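Local coordinates for SusD-like carbohydrate binding protein (PDB 3LEW) that probably binds carbohydrate at the outer membrane as a SusD-family nutrient-binding protein of Bacteroides vulgatus, at residues E23-G28 and N98-N103; G28-L33 and L122-F127; N103-E108 and R116-A121. All blocks are in the same frame, centred on the assembly; numbering follows the deposited sequence.

Contact 1. Residues E23-G28 and N98-N103; sequences EKVLNG and NGVLDN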
# COMPACT_ATOMS: atom_id res chain seq x y z
N GLU A 23 -4.88 15.76 20.56
CA GLU A 23 -4.35 14.44 20.29
C GLU A 23 -5.46 13.39 20.25
O GLU A 23 -5.41 12.45 19.42
CB GLU A 23 -3.28 14.08 21.33
CG GLU A 23 -2.72 12.69 21.16
CD GLU A 23 -1.30 12.56 21.72
OE1 GLU A 23 -1.10 12.72 22.93
OE2 GLU A 23 -0.39 12.27 20.95
N LYS A 24 -6.49 13.55 21.08
CA LYS A 24 -7.58 12.60 21.07
C LYS A 24 -8.29 12.61 19.73
O LYS A 24 -8.64 11.55 19.21
CB LYS A 24 -8.56 12.86 22.19
CG LYS A 24 -9.62 11.76 22.30
N VAL A 25 -8.54 13.79 19.17
CA VAL A 25 -9.15 13.86 17.84
C VAL A 25 -8.29 13.19 16.77
O VAL A 25 -8.79 12.45 15.85
CB VAL A 25 -9.51 15.30 17.46
CG1 VAL A 25 -10.03 15.35 16.01
CG2 VAL A 25 -10.52 15.86 18.45
N LEU A 26 -6.98 13.45 16.81
CA LEU A 26 -6.08 12.80 15.88
C LEU A 26 -6.07 11.28 16.03
O LEU A 26 -6.05 10.54 15.01
CB LEU A 26 -4.66 13.36 16.04
CG LEU A 26 -3.77 13.58 14.84
CD1 LEU A 26 -4.56 14.40 13.76
CD2 LEU A 26 -2.52 14.36 15.32
N ASN A 27 -6.07 10.80 17.28
CA ASN A 27 -6.09 9.35 17.54
C ASN A 27 -7.37 8.74 16.99
O ASN A 27 -7.34 7.63 16.44
CB ASN A 27 -6.02 9.05 19.05
CG ASN A 27 -4.67 9.38 19.66
OD1 ASN A 27 -3.67 9.54 18.95
ND2 ASN A 27 -4.64 9.49 21.02
N GLY A 28 -8.49 9.47 17.15
CA GLY A 28 -9.78 8.99 16.63
C GLY A 28 -9.80 8.91 15.10
O GLY A 28 -10.30 7.92 14.51
N ASN A 98 -7.51 18.69 9.83
CA ASN A 98 -7.76 20.13 9.72
C ASN A 98 -8.39 20.70 11.00
O ASN A 98 -8.11 21.84 11.38
CB ASN A 98 -8.62 20.45 8.50
CG ASN A 98 -7.86 20.25 7.19
OD1 ASN A 98 -6.64 20.28 7.20
ND2 ASN A 98 -8.59 20.05 6.05
N GLY A 99 -9.26 19.94 11.65
CA GLY A 99 -9.83 20.41 12.93
C GLY A 99 -8.75 20.57 13.99
O GLY A 99 -8.72 21.56 14.72
N VAL A 100 -7.81 19.63 14.05
CA VAL A 100 -6.65 19.74 14.93
C VAL A 100 -5.79 20.98 14.59
O VAL A 100 -5.47 21.80 15.46
CB VAL A 100 -5.83 18.44 14.93
CG1 VAL A 100 -4.44 18.63 15.58
CG2 VAL A 100 -6.67 17.34 15.59
N LEU A 101 -5.49 21.13 13.30
CA LEU A 101 -4.70 22.24 12.82
C LEU A 101 -5.38 23.58 13.08
O LEU A 101 -4.69 24.55 13.35
CB LEU A 101 -4.33 22.04 11.33
CG LEU A 101 -3.31 20.94 11.08
CD1 LEU A 101 -3.23 20.58 9.55
CD2 LEU A 101 -1.92 21.29 11.70
N ASP A 102 -6.72 23.64 13.07
CA ASP A 102 -7.45 24.90 13.32
C ASP A 102 -7.42 25.33 14.79
O ASP A 102 -7.67 26.49 15.09
CB ASP A 102 -8.92 24.82 12.88
CG ASP A 102 -9.11 24.77 11.36
OD1 ASP A 102 -8.17 25.03 10.57
OD2 ASP A 102 -10.24 24.42 10.92
N ASN A 103 -7.14 24.39 15.70
CA ASN A 103 -7.26 24.56 17.13
C ASN A 103 -5.93 24.37 17.91
O ASN A 103 -5.84 24.78 19.07
CB ASN A 103 -8.29 23.56 17.67
CG ASN A 103 -9.74 23.96 17.39
OD1 ASN A 103 -10.35 24.69 18.18
ND2 ASN A 103 -10.32 23.42 16.32
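Val25 and Val100 join two helices of the N-terminal part of a SusD-family fold, which belongs to the TPR clan. Helix 19-35 and helix 81-103 run in roughly opposite directions here. Their backbones come closest at these two valines, with Val25 CA 7.0 Å from Val100 CA. The short branched side chains suit this close approach. Both valines point toward the opposite helix, and they lie side by side, running opposite ways. CG2 of Val100 does the touching on its side. It lies 3.9 Å from Val25 CG1, with Val25 CB almost as near. Val100 chi1 is 167°, which sets CG1 anti to the backbone N and turns CG2 to the other side, opposite the carbonyl carbon.

The same methyl meets a second residue. Leu26 CD1 approaches to 4.1 Å of Val100 CG2, and Leu26 comes in roughly perpendicular to Val100. The Leu26 side chain leaves its helix at an angle to the partner, and only its outer part reaches Val100. Val100, on helix 81-103, also touches Ala121, so it packs on both helix 19-35 and helix 111-135. Phe16, the first modelled residue, touches Val25 and Asn103.

Polar groups lie beside the apolar meeting point. Asn103 ND2 donates to Gly99 O at 2.9 Å, with a nearly straight N-H...O angle of 173°. The acceptor lies in the amide plane of Asn103. At the other segment, Glu23 OE2 forms salt bridges with Arg116 and Lys199.

No hydrogen bond or salt bridge links 23-28 to 98-103. The two segments therefore meet through apolar packing alone, and all the cross-segment contacts converge on one methyl, Val100 CG2.

Contact 2. Residues G28-L33 and L122-F127; sequences GGWNYL and LALRGF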
# COMPACT_ATOMS: atom_id res chain seq x y z
N GLY A 28 -8.49 9.47 17.15
CA GLY A 28 -9.78 8.99 16.63
C GLY A 28 -9.80 8.91 15.10
O GLY A 28 -10.30 7.92 14.51
N GLY A 29 -9.24 9.93 14.44
CA GLY A 29 -9.03 9.94 13.00
C GLY A 29 -8.24 8.73 12.52
O GLY A 29 -8.57 8.09 11.51
N TRP A 30 -7.14 8.44 13.22
CA TRP A 30 -6.28 7.29 12.87
C TRP A 30 -7.09 5.99 12.96
O TRP A 30 -7.10 5.16 12.03
CB TRP A 30 -5.06 7.22 13.81
CG TRP A 30 -4.22 6.00 13.48
CD1 TRP A 30 -4.20 4.83 14.14
CD2 TRP A 30 -3.40 5.85 12.33
NE1 TRP A 30 -3.36 3.93 13.51
CE2 TRP A 30 -2.85 4.53 12.39
CE3 TRP A 30 -3.04 6.69 11.26
CZ2 TRP A 30 -1.96 4.05 11.41
CZ3 TRP A 30 -2.17 6.22 10.30
CH2 TRP A 30 -1.63 4.89 10.39
N ASN A 31 -7.77 5.81 14.09
CA ASN A 31 -8.65 4.65 14.32
C ASN A 31 -9.68 4.52 13.18
O ASN A 31 -9.91 3.46 12.63
CB ASN A 31 -9.38 4.78 15.66
CG ASN A 31 -9.93 3.45 16.15
OD1 ASN A 31 -9.17 2.60 16.63
ND2 ASN A 31 -11.24 3.28 16.07
N TYR A 32 -10.32 5.64 12.86
CA TYR A 32 -11.32 5.61 11.79
C TYR A 32 -10.72 5.17 10.47
O TYR A 32 -11.34 4.37 9.75
CB TYR A 32 -11.97 7.02 11.63
CG TYR A 32 -13.16 7.04 10.73
CD1 TYR A 32 -14.39 6.58 11.17
CD2 TYR A 32 -13.09 7.57 9.46
CE1 TYR A 32 -15.51 6.59 10.33
CE2 TYR A 32 -14.20 7.57 8.63
CZ TYR A 32 -15.40 7.08 9.08
OH TYR A 32 -16.50 7.13 8.23
N LEU A 33 -9.51 5.67 10.14
CA LEU A 33 -8.83 5.33 8.90
C LEU A 33 -8.58 3.84 8.81
O LEU A 33 -8.78 3.25 7.77
CB LEU A 33 -7.51 6.06 8.82
CG LEU A 33 -6.64 5.82 7.64
CD1 LEU A 33 -7.37 6.20 6.35
CD2 LEU A 33 -5.28 6.61 7.76
N LEU A 122 -0.27 17.37 10.29
CA LEU A 122 0.20 17.67 8.93
C LEU A 122 0.71 16.43 8.21
O LEU A 122 0.46 16.27 7.01
CB LEU A 122 1.31 18.75 8.97
CG LEU A 122 0.87 20.20 9.24
CD1 LEU A 122 2.08 21.11 9.65
CD2 LEU A 122 0.12 20.80 8.00
N ALA A 123 1.44 15.56 8.92
CA ALA A 123 2.02 14.35 8.32
C ALA A 123 0.90 13.39 7.90
O ALA A 123 0.93 12.87 6.78
CB ALA A 123 3.03 13.67 9.30
N LEU A 124 -0.11 13.20 8.76
CA LEU A 124 -1.26 12.35 8.41
C LEU A 124 -2.02 12.95 7.24
O LEU A 124 -2.41 12.23 6.31
CB LEU A 124 -2.18 12.12 9.61
CG LEU A 124 -3.39 11.16 9.41
CD1 LEU A 124 -2.99 9.80 8.88
CD2 LEU A 124 -4.15 11.02 10.71
N ARG A 125 -2.22 14.26 7.27
CA ARG A 125 -2.90 14.91 6.15
C ARG A 125 -2.10 14.71 4.85
O ARG A 125 -2.65 14.36 3.78
CB ARG A 125 -3.15 16.37 6.43
CG ARG A 125 -4.04 17.02 5.38
CD ARG A 125 -4.32 18.48 5.70
NE ARG A 125 -3.20 19.38 5.37
CZ ARG A 125 -3.17 20.69 5.66
NH1 ARG A 125 -4.15 21.27 6.35
NH2 ARG A 125 -2.14 21.44 5.30
N GLY A 126 -0.78 14.92 4.93
CA GLY A 126 0.08 14.69 3.78
C GLY A 126 0.01 13.27 3.24
O GLY A 126 0.02 13.03 2.01
N PHE A 127 -0.03 12.29 4.15
CA PHE A 127 -0.18 10.88 3.77
C PHE A 127 -1.48 10.62 3.00
O PHE A 127 -1.48 9.84 2.04
CB PHE A 127 -0.15 10.00 5.02
CG PHE A 127 -0.40 8.53 4.75
CD1 PHE A 127 0.58 7.72 4.19
CD2 PHE A 127 -1.57 7.94 5.11
CE1 PHE A 127 0.37 6.35 3.96
CE2 PHE A 127 -1.77 6.58 4.87
CZ PHE A 127 -0.80 5.81 4.32
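Trp30 and Leu124 mark the closest backbone approach of 28-33 and 122-127, with 8.4 Å between Trp30 CA and Leu124 CA. Both segments are helical throughout and run in the same general direction. Within each, the usual i to i+4 bonds are kept, such as Leu33 N to Gly29 O and Phe127 N to Ala123 O. At this spacing the side chains must bridge the gap.

Leu124 points toward helix 19-35 and supplies one methyl, CD1, to both partners. It lies 3.9 Å from Trp30 CE3 and equally near Trp30 CZ3. The methyl comes in at the edge of the indole, in the ring plane, on the six-membered side. It is not stacked on a face. Trp30 starts out across the direction of the partner. Its CG is anti to the backbone N (chi1 177°), and the twist about CB-CG (chi2 -102°) turns the benzo edge to Leu124.

This is helix-to-helix packing inside the TPR-clan region of the SusD fold, between helix 19-35 and helix 111-135. Trp30 is also part of an aromatic cluster, because its ring meets His198, Trp256 and His258. Phe127 belongs to the same surroundings, with its ring edge-to-face against Trp256.

Leu33 lies one turn further along the same helix. Its CD2 is 4.1 Å from Leu124 CD1, and the two leucines overlap flank to flank with their chains pointing contrary ways. Trp30 and Leu33 thus meet CD1 from neighbouring directions. All three touching residues are buried, and no hydrogen bond crosses between the segments. Leu33 also reaches Tyr45, to which it is joined by backbone hydrogen bonding.

Contact 3. Residues N103-E108 and R116-A121; sequences NIDAAE and RIKGQA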
# COMPACT_ATOMS: atom_id res chain seq x y z
N ASN A 103 -7.14 24.39 15.70
CA ASN A 103 -7.26 24.56 17.13
C ASN A 103 -5.93 24.37 17.91
O ASN A 103 -5.84 24.78 19.07
CB ASN A 103 -8.29 23.56 17.67
CG ASN A 103 -9.74 23.96 17.39
OD1 ASN A 103 -10.35 24.69 18.18
ND2 ASN A 103 -10.32 23.42 16.32
N ILE A 104 -4.90 23.80 17.29
CA ILE A 104 -3.71 23.38 18.06
C ILE A 104 -2.92 24.57 18.61
O ILE A 104 -2.36 24.49 19.71
CB ILE A 104 -2.78 22.43 17.24
CG1 ILE A 104 -1.69 21.83 18.14
CG2 ILE A 104 -2.19 23.11 16.02
CD1 ILE A 104 -2.25 21.02 19.30
N ASP A 105 -2.90 25.70 17.89
CA ASP A 105 -2.13 26.85 18.38
C ASP A 105 -2.71 27.45 19.65
O ASP A 105 -2.00 28.06 20.43
CB ASP A 105 -1.93 27.93 17.29
CG ASP A 105 -1.03 27.46 16.17
OD1 ASP A 105 -0.06 26.71 16.42
OD2 ASP A 105 -1.28 27.82 15.01
N ALA A 106 -4.01 27.26 19.87
CA ALA A 106 -4.66 27.77 21.06
C ALA A 106 -4.68 26.73 22.21
O ALA A 106 -5.20 27.03 23.26
CB ALA A 106 -6.11 28.22 20.72
N ALA A 107 -4.17 25.52 21.99
CA ALA A 107 -4.32 24.44 22.97
C ALA A 107 -3.44 24.69 24.21
O ALA A 107 -2.25 24.96 24.07
CB ALA A 107 -3.96 23.10 22.32
N GLU A 108 -4.01 24.59 25.40
CA GLU A 108 -3.23 24.69 26.65
C GLU A 108 -2.28 23.49 26.79
O GLU A 108 -2.69 22.34 26.60
CB GLU A 108 -4.16 24.75 27.86
CG GLU A 108 -3.45 24.64 29.21
CD GLU A 108 -4.40 24.66 30.39
OE1 GLU A 108 -5.54 25.17 30.24
OE2 GLU A 108 -4.01 24.20 31.50
N ARG A 116 4.64 19.31 18.08
CA ARG A 116 4.68 17.90 17.72
C ARG A 116 3.32 17.41 17.24
O ARG A 116 3.25 16.68 16.23
CB ARG A 116 5.19 17.09 18.91
CG ARG A 116 5.35 15.62 18.64
CD ARG A 116 4.14 14.83 19.08
NE ARG A 116 3.88 14.95 20.50
CZ ARG A 116 2.80 14.48 21.11
NH1 ARG A 116 1.87 13.80 20.44
NH2 ARG A 116 2.66 14.66 22.42
N ILE A 117 2.25 17.81 17.94
CA ILE A 117 0.88 17.46 17.55
C ILE A 117 0.50 18.09 16.19
O ILE A 117 -0.04 17.41 15.29
CB ILE A 117 -0.14 17.82 18.63
CG1 ILE A 117 0.10 16.95 19.88
CG2 ILE A 117 -1.59 17.60 18.12
CD1 ILE A 117 -0.62 17.42 21.09
N LYS A 118 0.86 19.36 16.01
CA LYS A 118 0.67 20.03 14.71
C LYS A 118 1.39 19.28 13.60
O LYS A 118 0.82 19.01 12.52
CB LYS A 118 1.16 21.46 14.80
CG LYS A 118 1.00 22.28 13.52
CD LYS A 118 1.47 23.68 13.73
CE LYS A 118 1.21 24.51 12.50
NZ LYS A 118 1.46 25.99 12.72
N GLY A 119 2.63 18.85 13.86
CA GLY A 119 3.39 18.07 12.90
C GLY A 119 2.76 16.74 12.55
O GLY A 119 2.71 16.32 11.40
N GLN A 120 2.24 16.07 13.57
CA GLN A 120 1.59 14.80 13.36
C GLN A 120 0.29 14.93 12.49
O GLN A 120 0.01 14.07 11.63
CB GLN A 120 1.32 14.10 14.69
CG GLN A 120 2.58 13.54 15.36
CD GLN A 120 2.34 12.97 16.73
OE1 GLN A 120 1.53 13.52 17.53
NE2 GLN A 120 3.09 11.90 17.07
N ALA A 121 -0.47 15.98 12.74
CA ALA A 121 -1.67 16.30 11.95
C ALA A 121 -1.33 16.61 10.51
O ALA A 121 -1.97 16.10 9.59
CB ALA A 121 -2.46 17.45 12.61
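Ile104 makes the main contact with Ile117 and Lys118, in the connection between helices 81-103 and 111-135. Its CA lies 6.5 Å from Lys118 CA, the shortest backbone spacing between 103-108 and 116-121. The two branches of Ile104 divide the work. CD1 reaches Ile117 CG2 at 3.7 Å, while CG2 lies 3.9 Å from Lys118 CB. With chi1 at -170°, CG1 extends opposite the backbone N and carries CD1 to Ile117. Ile104 also touches Ala22 of helix 19-35.

Asp105 follows, on the solvent-exposed side. Its carboxylate comes near the ammonium group of the fully extended Lys118. Asp105 OD2 and Lys118 NZ are 4.0 Å apart, too far for a salt bridge. The opposite charges may still attract weakly over this distance.

Next the backbone turns. Ala106 N bonds to Asn103 O and Ala107 N to Ile104 O. Beyond the turn, Ala107 O accepts a hydrogen bond from Arg114, and the Glu108 backbone pairs with Gly17 and Thr19.

On the helix, Ile117 CG1 sits 3.7 Å above one face of the Arg116 guanidinium, toward its margin. Arg116 NH1 also donates to Gln120 OE1 at 2.9 Å, with the acceptor close to the guanidinium plane.

The turn folds back so that its isoleucine packs on the next helix. This is the connection of an antiparallel helical hairpin, formed by helices 81-103 and 111-135, as expected of a TPR-clan fold.

How the contacts relate
The three contacts tie helices 19-35, 81-103 and 111-135 into one bundle. Contact 1 joins the first two, contact 2 joins the first and third, and contact 3 packs the connection between the second and third. The centres of contacts 1 and 2 are about 9 Å apart. Those of contacts 1 and 3 are about 8 Å apart, and those of contacts 2 and 3 about 14 Å. The segments of contacts 1 and 2 alternate along the chain, and contact 3 falls between the two segments of contact 2. Asn98 and Arg125 link contacts 1 and 2 by a probable hydrogen bond. The three helices thus pack against one another in the N-terminal helical part of the protein.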